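Local coordinates for protein putative endoribonuclease (Klebsiella pneumoniae, PDB 3LYB) that is a putative endoribonuclease of the YjgF-like L-PSP family and may cleave RNA, though its substrate is not established, at residues I39-F43 / Q66-Q72. Residues are numbered along the deposited sequence; the frame is centred on the assembly and turned at random.
Sequences IVNGF and QGPILAQ. With CA (calcium ion), chain F.
The side-chain amide of Gln72 has both its polar atoms engaged: NE2 donates to the backbone carbonyl of Val40, with NE2 to Val40 O at 3.0 Å, and also to the carbonyl of Thr138, while OE1 accepts from the backbone N of Leu140. NE2 lies nearly in line with the Val40 C=O (176°), though the N-H is somewhat bent (151°), and the carbonyl oxygen lies close to the plane of the amide. The chain of Gln72, extended beyond CG, has the length to carry this two-sided group from the helix to the loop. Beside it Val40 turns its CG1 branch, anti to the backbone N, onto the methyl of Ala71, CG1 to CB 3.7 Å. That small methyl suits a helix face on which the chain lies close, and it also touches Gly42 O. Gly42, whose extended backbone (phi 171°) suits glycine, brings its CA to 4.0 Å from Pro68 CA. Phe43 then lays one ring face over Gly67, a CH-pi contact with CA 3.8 Å from the ring centroid; because glycine has no CB, the alpha carbon itself can present a C-H to the ring. Leu70 CD1 packs obliquely against Phe43 CZ, and the amide nitrogen of Gln66, hydrogen-bonded to Asp63 and Gly55, lies at the ring edge. The contact thus seats the loop between strand 23-26 and helix 48-54 on the long helix 60-85: one glutamine side chain bonds backbone groups of two loops, apolar side chains and glycine carbons make up much of the rest, and Asn41, whose CB points away from the helix, is left to bind a calcium ion through OD1, as does Asp45.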
loop_
_atom_site.group_PDB
_atom_site.type_symbol
_atom_site.label_atom_id
_atom_site.label_comp_id
_atom_site.label_asym_id
_atom_site.label_seq_id
_atom_site.Cartn_x
_atom_site.Cartn_y
_atom_site.Cartn_z
ATOM N N ILE B 39 19.046 3.316 -22.105
ATOM C CA ILE B 39 19.239 3.723 -20.725
ATOM C C ILE B 39 20.408 2.915 -20.191
ATOM O O ILE B 39 20.411 1.693 -20.303
ATOM C CB ILE B 39 18.013 3.372 -19.816
ATOM C CG1 ILE B 39 16.686 3.922 -20.365
ATOM C CG2 ILE B 39 18.254 3.807 -18.367
ATOM C CD1 ILE B 39 16.690 5.421 -20.711
ATOM N N VAL B 40 21.380 3.600 -19.599
ATOM C CA VAL B 40 22.528 2.976 -18.955
ATOM C C VAL B 40 22.082 2.128 -17.770
ATOM O O VAL B 40 21.412 2.631 -16.878
ATOM C CB VAL B 40 23.509 4.055 -18.487
ATOM C CG1 VAL B 40 24.658 3.436 -17.723
ATOM C CG2 VAL B 40 24.017 4.839 -19.688
ATOM N N ASN B 41 22.444 0.852 -17.746
ATOM C CA ASN B 41 21.882 -0.029 -16.707
ATOM C C ASN B 41 22.867 -0.775 -15.804
ATOM O O ASN B 41 22.465 -1.478 -14.882
ATOM C CB ASN B 41 20.795 -0.968 -17.269
ATOM C CG ASN B 41 21.299 -1.874 -18.397
ATOM O OD1 ASN B 41 22.048 -1.460 -19.302
ATOM N ND2 ASN B 41 20.848 -3.122 -18.368
ATOM N N GLY B 42 24.154 -0.593 -16.046
ATOM C CA GLY B 42 25.161 -1.245 -15.231
ATOM C C GLY B 42 26.528 -1.060 -15.835
ATOM O O GLY B 42 26.672 -0.330 -16.823
ATOM N N PHE B 43 27.516 -1.724 -15.232
ATOM C CA PHE B 43 28.934 -1.621 -15.631
ATOM C C PHE B 43 29.239 -1.869 -17.109
ATOM O O PHE B 43 30.088 -1.186 -17.706
ATOM C CB PHE B 43 29.799 -2.549 -14.790
ATOM C CG PHE B 43 30.018 -2.060 -13.408
ATOM C CD1 PHE B 43 30.404 -0.741 -13.177
ATOM C CD2 PHE B 43 29.852 -2.912 -12.323
ATOM C CE1 PHE B 43 30.631 -0.278 -11.882
ATOM C CE2 PHE B 43 30.069 -2.451 -11.023
ATOM C CZ PHE B 43 30.458 -1.125 -10.806
ATOM N N GLN B 66 25.537 -2.482 -7.179
ATOM C CA GLN B 66 26.163 -1.149 -7.285
ATOM C C GLN B 66 26.311 -0.629 -8.713
ATOM O O GLN B 66 26.342 0.586 -8.955
ATOM C CB GLN B 66 27.500 -1.081 -6.527
ATOM C CG GLN B 66 28.546 -2.107 -6.930
ATOM C CD GLN B 66 29.965 -1.737 -6.469
ATOM O OE1 GLN B 66 30.176 -0.786 -5.705
ATOM N NE2 GLN B 66 30.939 -2.483 -6.959
ATOM N N GLY B 67 26.371 -1.555 -9.659
ATOM C CA GLY B 67 26.578 -1.227 -11.067
ATOM C C GLY B 67 25.691 -0.140 -11.619
ATOM O O GLY B 67 26.188 0.791 -12.270
ATOM N N PRO B 68 24.367 -0.234 -11.386
ATOM C CA PRO B 68 23.510 0.710 -12.125
ATOM C C PRO B 68 23.630 2.179 -11.691
ATOM O O PRO B 68 23.706 3.081 -12.552
ATOM C CB PRO B 68 22.106 0.144 -11.906
ATOM C CG PRO B 68 22.364 -1.346 -11.673
ATOM C CD PRO B 68 23.586 -1.347 -10.815
ATOM N N ILE B 69 23.675 2.428 -10.385
ATOM C CA ILE B 69 23.821 3.794 -9.897
ATOM C C ILE B 69 25.205 4.382 -10.255
ATOM O O ILE B 69 25.301 5.568 -10.617
ATOM C CB ILE B 69 23.493 3.905 -8.389
ATOM C CG1 ILE B 69 23.569 5.344 -7.884
ATOM C CG2 ILE B 69 24.415 3.061 -7.586
ATOM C CD1 ILE B 69 22.840 6.372 -8.737
ATOM N N LEU B 70 26.257 3.556 -10.162
ATOM C CA LEU B 70 27.622 4.001 -10.457
ATOM C C LEU B 70 27.715 4.343 -11.931
ATOM O O LEU B 70 28.103 5.446 -12.305
ATOM C CB LEU B 70 28.648 2.929 -10.060
ATOM C CG LEU B 70 28.865 2.687 -8.551
ATOM C CD1 LEU B 70 29.740 1.449 -8.296
ATOM C CD2 LEU B 70 29.429 3.918 -7.835
ATOM N N ALA B 71 27.281 3.409 -12.763
ATOM C CA ALA B 71 27.299 3.606 -14.200
ATOM C C ALA B 71 26.492 4.814 -14.633
ATOM O O ALA B 71 26.962 5.601 -15.435
ATOM C CB ALA B 71 26.806 2.359 -14.908
ATOM N N GLN B 72 25.279 4.970 -14.109
ATOM C CA GLN B 72 24.435 6.107 -14.485
ATOM C C GLN B 72 25.035 7.432 -14.001
ATOM O O GLN B 72 25.018 8.441 -14.723
ATOM C CB GLN B 72 23.010 5.935 -13.953
ATOM C CG GLN B 72 22.154 4.850 -14.668
ATOM C CD GLN B 72 20.704 4.836 -14.191
ATOM O OE1 GLN B 72 20.284 5.708 -13.442
ATOM N NE2 GLN B 72 19.953 3.850 -14.609
HETATM CA CA CA F . 22.606 -1.777 -21.662
#